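Local coordinates for 1,3-alpha-isomaltosidase (Kribbella flavida DSM 17836, PDB 5X3I), which hydrolyses the alpha-1,3-glucosidic linkage of the cyclic tetrasaccharide cyclobis-(1-6)-alpha-nigerosyl, releasing isomaltose inside the cell, at residues I390-S402 with R429-P441. The protein carries 1 engineered substitution. Numbering follows the deposited sequence.
Sequences ILWQIPLQKTEFS and RNRGWWFPQALMP. With SO4 (sulfate ion), chain D.
K398, with CG opposite its carbonyl carbon (chi1 -68°) and the chain straight beyond, places CE over one face of the F435 ring, with CG near CD2 and CE2. CE stands 3.6 Å from the F435 ring centroid, a CH-pi contact, and NZ adds a cation-pi contact while hydrogen-bonding E339 O. T399 OG1 sits between its backbone N and carbonyl carbon (chi1 55°), which sets it beside Q437 O while CG2 packs on L439 CG. From T399 OG1 a short 2.6 Å bond reaches Q437 O, approaching above the carbonyl plane; R429 NE donates to the same oxygen at 2.9 Å, Q437 O lying in the guanidinium plane, and R429 NH2 gives T399 OG1 a weak bond. Next to them, Q397 and L439 form a single antiparallel hydrogen-bonded bridge, Q397 N to L439 O at 2.8 Å and L439 N back to Q397 O. The bridge joins two loops of the family 31 TIM barrel: the one leaving the C-terminal end of barrel strand 388-393 and the one preceding helix 446-454. W392, on that strand, packs on A471, the engineered position of the inferred nucleophile, and its NE1 binds a glycerol, consistent with a place beside the active site. At the strand's end W392 CH2 meets W434 CH2 edge to edge at 4.1 Å, and I394 CD1 touches that same W434 edge. L396 splits its two methyls, CD1 against F435 CB (3.8 Å) and CD2 against M440 CG (3.7 Å).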
loop_
_atom_site.group_PDB
_atom_site.type_symbol
_atom_site.label_atom_id
_atom_site.label_comp_id
_atom_site.label_asym_id
_atom_site.label_seq_id
_atom_site.Cartn_x
_atom_site.Cartn_y
_atom_site.Cartn_z
ATOM N N ILE A 390 14.843 -3.496 -12.493
ATOM C CA ILE A 390 13.569 -3.875 -11.886
ATOM C C ILE A 390 12.433 -3.654 -12.882
ATOM O O ILE A 390 12.296 -2.563 -13.421
ATOM C CB ILE A 390 13.273 -3.053 -10.613
ATOM C CG1 ILE A 390 14.484 -3.013 -9.675
ATOM C CG2 ILE A 390 11.984 -3.556 -9.921
ATOM C CD1 ILE A 390 14.856 -4.343 -9.135
ATOM N N LEU A 391 11.626 -4.681 -13.117
ATOM C CA LEU A 391 10.513 -4.593 -14.065
ATOM C C LEU A 391 9.144 -4.518 -13.362
ATOM O O LEU A 391 8.884 -5.249 -12.419
ATOM C CB LEU A 391 10.533 -5.790 -15.015
ATOM C CG LEU A 391 11.786 -5.940 -15.890
ATOM C CD1 LEU A 391 11.630 -7.135 -16.826
ATOM C CD2 LEU A 391 12.082 -4.659 -16.656
ATOM N N TRP A 392 8.283 -3.643 -13.858
ATOM C CA TRP A 392 6.940 -3.441 -13.315
ATOM C C TRP A 392 6.040 -4.649 -13.547
ATOM O O TRP A 392 6.129 -5.311 -14.575
ATOM C CB TRP A 392 6.328 -2.194 -13.951
ATOM C CG TRP A 392 4.983 -1.718 -13.442
ATOM C CD1 TRP A 392 4.750 -0.892 -12.378
ATOM C CD2 TRP A 392 3.707 -1.962 -14.043
ATOM N NE1 TRP A 392 3.405 -0.639 -12.261
ATOM C CE2 TRP A 392 2.743 -1.282 -13.272
ATOM C CE3 TRP A 392 3.284 -2.701 -15.149
ATOM C CZ2 TRP A 392 1.384 -1.323 -13.570
ATOM C CZ3 TRP A 392 1.935 -2.737 -15.446
ATOM C CH2 TRP A 392 1.000 -2.055 -14.656
ATOM N N GLN A 393 5.167 -4.903 -12.578
ATOM C CA GLN A 393 4.187 -5.971 -12.633
ATOM C C GLN A 393 2.855 -5.520 -12.036
ATOM O O GLN A 393 2.812 -4.628 -11.182
ATOM C CB GLN A 393 4.683 -7.200 -11.879
ATOM C CG GLN A 393 5.809 -7.937 -12.553
ATOM C CD GLN A 393 5.320 -8.711 -13.753
ATOM O OE1 GLN A 393 4.710 -9.765 -13.614
ATOM N NE2 GLN A 393 5.568 -8.177 -14.937
ATOM N N ILE A 394 1.783 -6.149 -12.505
ATOM C CA ILE A 394 0.443 -5.954 -11.976
ATOM C C ILE A 394 -0.240 -7.329 -11.933
ATOM O O ILE A 394 -0.061 -8.126 -12.837
ATOM C CB ILE A 394 -0.353 -4.934 -12.847
ATOM C CG1 ILE A 394 -1.707 -4.586 -12.221
ATOM C CG2 ILE A 394 -0.510 -5.435 -14.276
ATOM C CD1 ILE A 394 -1.622 -3.553 -11.122
ATOM N N PRO A 395 -1.027 -7.617 -10.879
ATOM C CA PRO A 395 -1.650 -8.946 -10.825
ATOM C C PRO A 395 -3.012 -8.963 -11.508
ATOM O O PRO A 395 -4.027 -9.213 -10.850
ATOM C CB PRO A 395 -1.793 -9.194 -9.325
ATOM C CG PRO A 395 -2.044 -7.813 -8.776
ATOM C CD PRO A 395 -1.230 -6.867 -9.628
ATOM N N LEU A 396 -3.017 -8.676 -12.803
ATOM C CA LEU A 396 -4.235 -8.574 -13.595
ATOM C C LEU A 396 -3.996 -9.077 -15.008
ATOM O O LEU A 396 -2.957 -8.794 -15.600
ATOM C CB LEU A 396 -4.726 -7.128 -13.655
ATOM C CG LEU A 396 -5.192 -6.499 -12.344
ATOM C CD1 LEU A 396 -5.441 -5.004 -12.516
ATOM C CD2 LEU A 396 -6.436 -7.219 -11.860
ATOM N N GLN A 397 -4.970 -9.802 -15.534
ATOM C CA GLN A 397 -4.941 -10.281 -16.898
ATOM C C GLN A 397 -6.046 -9.611 -17.707
ATOM O O GLN A 397 -7.222 -9.904 -17.508
ATOM C CB GLN A 397 -5.109 -11.792 -16.930
ATOM C CG GLN A 397 -4.890 -12.411 -18.289
ATOM C CD GLN A 397 -3.420 -12.417 -18.673
ATOM O OE1 GLN A 397 -2.559 -12.275 -17.821
ATOM N NE2 GLN A 397 -3.139 -12.564 -19.956
ATOM N N LYS A 398 -5.654 -8.735 -18.626
ATOM C CA LYS A 398 -6.596 -7.969 -19.433
ATOM C C LYS A 398 -7.520 -8.874 -20.233
ATOM O O LYS A 398 -7.082 -9.846 -20.842
ATOM C CB LYS A 398 -5.860 -7.026 -20.380
ATOM C CG LYS A 398 -5.133 -5.885 -19.699
ATOM C CD LYS A 398 -4.659 -4.876 -20.722
ATOM C CE LYS A 398 -3.862 -3.764 -20.085
ATOM N NZ LYS A 398 -3.407 -2.766 -21.075
ATOM N N THR A 399 -8.812 -8.595 -20.142
ATOM C CA THR A 399 -9.827 -9.293 -20.922
ATOM C C THR A 399 -10.329 -8.553 -22.167
ATOM O O THR A 399 -11.135 -9.086 -22.913
ATOM C CB THR A 399 -11.030 -9.601 -20.043
ATOM O OG1 THR A 399 -11.493 -8.386 -19.447
ATOM C CG2 THR A 399 -10.618 -10.558 -18.953
ATOM N N GLU A 400 -9.855 -7.334 -22.387
ATOM C CA GLU A 400 -10.421 -6.480 -23.428
ATOM C C GLU A 400 -9.962 -6.864 -24.833
ATOM O O GLU A 400 -10.440 -6.312 -25.816
ATOM C CB GLU A 400 -10.083 -5.014 -23.153
ATOM C CG GLU A 400 -8.645 -4.656 -23.443
ATOM C CD GLU A 400 -8.145 -3.505 -22.596
ATOM O OE1 GLU A 400 -8.135 -3.644 -21.355
ATOM O OE2 GLU A 400 -7.764 -2.465 -23.172
ATOM N N PHE A 401 -9.033 -7.803 -24.934
ATOM C CA PHE A 401 -8.552 -8.236 -26.237
ATOM C C PHE A 401 -9.128 -9.582 -26.625
ATOM O O PHE A 401 -9.186 -10.494 -25.812
ATOM C CB PHE A 401 -7.027 -8.292 -26.247
ATOM C CG PHE A 401 -6.384 -6.970 -26.000
ATOM C CD1 PHE A 401 -6.216 -6.068 -27.031
ATOM C CD2 PHE A 401 -5.962 -6.619 -24.734
ATOM C CE1 PHE A 401 -5.629 -4.849 -26.807
ATOM C CE2 PHE A 401 -5.373 -5.401 -24.504
ATOM C CZ PHE A 401 -5.206 -4.514 -25.541
ATOM N N SER A 402 -9.573 -9.689 -27.871
ATOM C CA SER A 402 -10.131 -10.929 -28.396
ATOM C C SER A 402 -9.057 -11.918 -28.808
ATOM O O SER A 402 -9.284 -13.123 -28.796
ATOM C CB SER A 402 -11.032 -10.645 -29.600
ATOM O OG SER A 402 -11.880 -9.540 -29.358
ATOM N N ARG A 429 -14.085 -10.061 -12.273
ATOM C CA ARG A 429 -13.611 -9.020 -13.138
ATOM C C ARG A 429 -13.314 -7.722 -12.414
ATOM O O ARG A 429 -14.100 -7.213 -11.688
ATOM C CB ARG A 429 -14.591 -8.735 -14.245
ATOM C CG ARG A 429 -15.230 -9.930 -14.882
ATOM C CD ARG A 429 -14.316 -10.714 -15.743
ATOM N NE ARG A 429 -14.063 -10.061 -17.007
ATOM C CZ ARG A 429 -14.722 -10.317 -18.119
ATOM N NH1 ARG A 429 -15.685 -11.177 -18.080
ATOM N NH2 ARG A 429 -14.441 -9.714 -19.244
ATOM N N ASN A 430 -12.136 -7.216 -12.647
ATOM C CA ASN A 430 -11.675 -5.988 -12.061
ATOM C C ASN A 430 -12.738 -4.903 -12.159
ATOM O O ASN A 430 -13.153 -4.529 -13.200
ATOM C CB ASN A 430 -10.358 -5.527 -12.673
ATOM C CG ASN A 430 -9.685 -4.427 -11.878
ATOM O OD1 ASN A 430 -9.797 -4.340 -10.710
ATOM N ND2 ASN A 430 -8.949 -3.645 -12.545
ATOM N N ARG A 431 -13.213 -4.517 -11.000
ATOM C CA ARG A 431 -14.418 -3.732 -10.828
ATOM C C ARG A 431 -13.845 -2.398 -10.676
ATOM O O ARG A 431 -14.476 -1.551 -10.163
ATOM C CB ARG A 431 -15.156 -4.086 -9.530
ATOM C CG ARG A 431 -16.215 -5.143 -9.656
ATOM C CD ARG A 431 -16.159 -6.122 -8.525
ATOM N NE ARG A 431 -17.122 -5.924 -7.461
ATOM C CZ ARG A 431 -17.917 -6.897 -7.008
ATOM N NH1 ARG A 431 -17.876 -8.107 -7.546
ATOM N NH2 ARG A 431 -18.767 -6.685 -6.015
ATOM N N GLY A 432 -12.615 -2.268 -11.147
ATOM C CA GLY A 432 -11.784 -1.140 -10.912
ATOM C C GLY A 432 -12.067 -0.252 -12.035
ATOM O O GLY A 432 -12.836 -0.610 -12.905
ATOM N N TRP A 433 -11.443 0.925 -11.976
ATOM C CA TRP A 433 -11.524 1.937 -13.017
ATOM C C TRP A 433 -10.497 1.899 -14.149
ATOM O O TRP A 433 -10.866 2.234 -15.277
ATOM C CB TRP A 433 -11.627 3.328 -12.438
ATOM C CG TRP A 433 -12.978 3.591 -12.315
ATOM C CD1 TRP A 433 -13.832 3.984 -13.294
ATOM C CD2 TRP A 433 -13.763 3.314 -11.177
ATOM N NE1 TRP A 433 -15.095 4.058 -12.803
ATOM C CE2 TRP A 433 -15.078 3.658 -11.494
ATOM C CE3 TRP A 433 -13.470 2.877 -9.885
ATOM C CZ2 TRP A 433 -16.100 3.556 -10.572
ATOM C CZ3 TRP A 433 -14.483 2.774 -8.986
ATOM C CH2 TRP A 433 -15.776 3.102 -9.328
ATOM N N TRP A 434 -9.279 1.427 -13.879
ATOM C CA TRP A 434 -8.318 1.133 -15.016
ATOM C C TRP A 434 -7.953 -0.389 -15.120
ATOM O O TRP A 434 -8.103 -1.065 -14.203
ATOM C CB TRP A 434 -7.125 2.119 -14.892
ATOM C CG TRP A 434 -5.656 1.785 -15.117
ATOM C CD1 TRP A 434 -4.813 2.442 -15.955
ATOM C CD2 TRP A 434 -4.853 0.804 -14.456
ATOM N NE1 TRP A 434 -3.566 1.934 -15.876
ATOM C CE2 TRP A 434 -3.555 0.928 -14.960
ATOM C CE3 TRP A 434 -5.104 -0.165 -13.507
ATOM C CZ2 TRP A 434 -2.525 0.112 -14.559
ATOM C CZ3 TRP A 434 -4.088 -0.962 -13.116
ATOM C CH2 TRP A 434 -2.805 -0.817 -13.638
ATOM N N PHE A 435 -7.513 -0.895 -16.253
ATOM C CA PHE A 435 -7.430 -2.328 -16.520
ATOM C C PHE A 435 -8.853 -2.920 -16.339
ATOM O O PHE A 435 -9.039 -3.726 -15.487
ATOM C CB PHE A 435 -6.428 -3.039 -15.579
ATOM C CG PHE A 435 -5.017 -3.128 -16.099
ATOM C CD1 PHE A 435 -4.253 -2.008 -16.227
ATOM C CD2 PHE A 435 -4.467 -4.339 -16.460
ATOM C CE1 PHE A 435 -2.974 -2.064 -16.696
ATOM C CE2 PHE A 435 -3.190 -4.419 -16.893
ATOM C CZ PHE A 435 -2.437 -3.276 -17.019
ATOM N N PRO A 436 -9.841 -2.461 -17.122
ATOM C CA PRO A 436 -11.244 -2.761 -16.834
ATOM C C PRO A 436 -11.586 -4.220 -17.055
ATOM O O PRO A 436 -11.248 -4.774 -18.096
ATOM C CB PRO A 436 -11.996 -1.884 -17.830
ATOM C CG PRO A 436 -11.076 -1.817 -19.007
ATOM C CD PRO A 436 -9.683 -1.784 -18.423
ATOM N N GLN A 437 -12.271 -4.821 -16.093
ATOM C CA GLN A 437 -12.736 -6.193 -16.221
ATOM C C GLN A 437 -11.601 -7.202 -16.354
ATOM O O GLN A 437 -11.819 -8.312 -16.825
ATOM C CB GLN A 437 -13.659 -6.322 -17.434
ATOM C CG GLN A 437 -14.784 -5.319 -17.454
ATOM C CD GLN A 437 -15.894 -5.721 -16.530
ATOM O OE1 GLN A 437 -16.675 -6.619 -16.844
ATOM N NE2 GLN A 437 -15.964 -5.078 -15.368
ATOM N N ALA A 438 -10.405 -6.836 -15.908
ATOM C CA ALA A 438 -9.282 -7.766 -15.948
ATOM C C ALA A 438 -9.481 -8.867 -14.912
ATOM O O ALA A 438 -10.024 -8.614 -13.848
ATOM C CB ALA A 438 -7.968 -7.030 -15.707
ATOM N N LEU A 439 -9.046 -10.085 -15.224
ATOM C CA LEU A 439 -9.054 -11.184 -14.249
ATOM C C LEU A 439 -7.907 -11.058 -13.252
ATOM O O LEU A 439 -6.878 -10.470 -13.561
ATOM C CB LEU A 439 -8.956 -12.539 -14.953
ATOM C CG LEU A 439 -9.845 -12.697 -16.181
ATOM C CD1 LEU A 439 -9.666 -14.057 -16.796
ATOM C CD2 LEU A 439 -11.298 -12.462 -15.796
ATOM N N MET A 440 -8.089 -11.614 -12.063
ATOM C CA MET A 440 -7.020 -11.692 -11.073
ATOM C C MET A 440 -6.527 -13.126 -10.969
ATOM O O MET A 440 -7.321 -14.018 -10.714
ATOM C CB MET A 440 -7.494 -11.215 -9.692
ATOM C CG MET A 440 -7.828 -9.727 -9.571
ATOM S SD MET A 440 -8.454 -9.300 -7.919
ATOM C CE MET A 440 -6.941 -9.272 -6.966
ATOM N N PRO A 441 -5.215 -13.356 -11.152
ATOM C CA PRO A 441 -4.749 -14.730 -10.940
ATOM C C PRO A 441 -4.931 -15.107 -9.478
ATOM O O PRO A 441 -4.731 -14.268 -8.609
ATOM C CB PRO A 441 -3.264 -14.671 -11.324
ATOM C CG PRO A 441 -2.868 -13.271 -11.048
ATOM C CD PRO A 441 -4.102 -12.416 -11.342
HETATM S S SO4 D . -8.443 -7.446 -30.524
HETATM O O1 SO4 D . -7.738 -8.500 -29.806
HETATM O O2 SO4 D . -8.848 -7.972 -31.822
HETATM O O3 SO4 D . -9.616 -7.018 -29.767
HETATM O O4 SO4 D . -7.556 -6.303 -30.711
HETATM O O HOH W 1 -8.887 -5.459 -19.968
#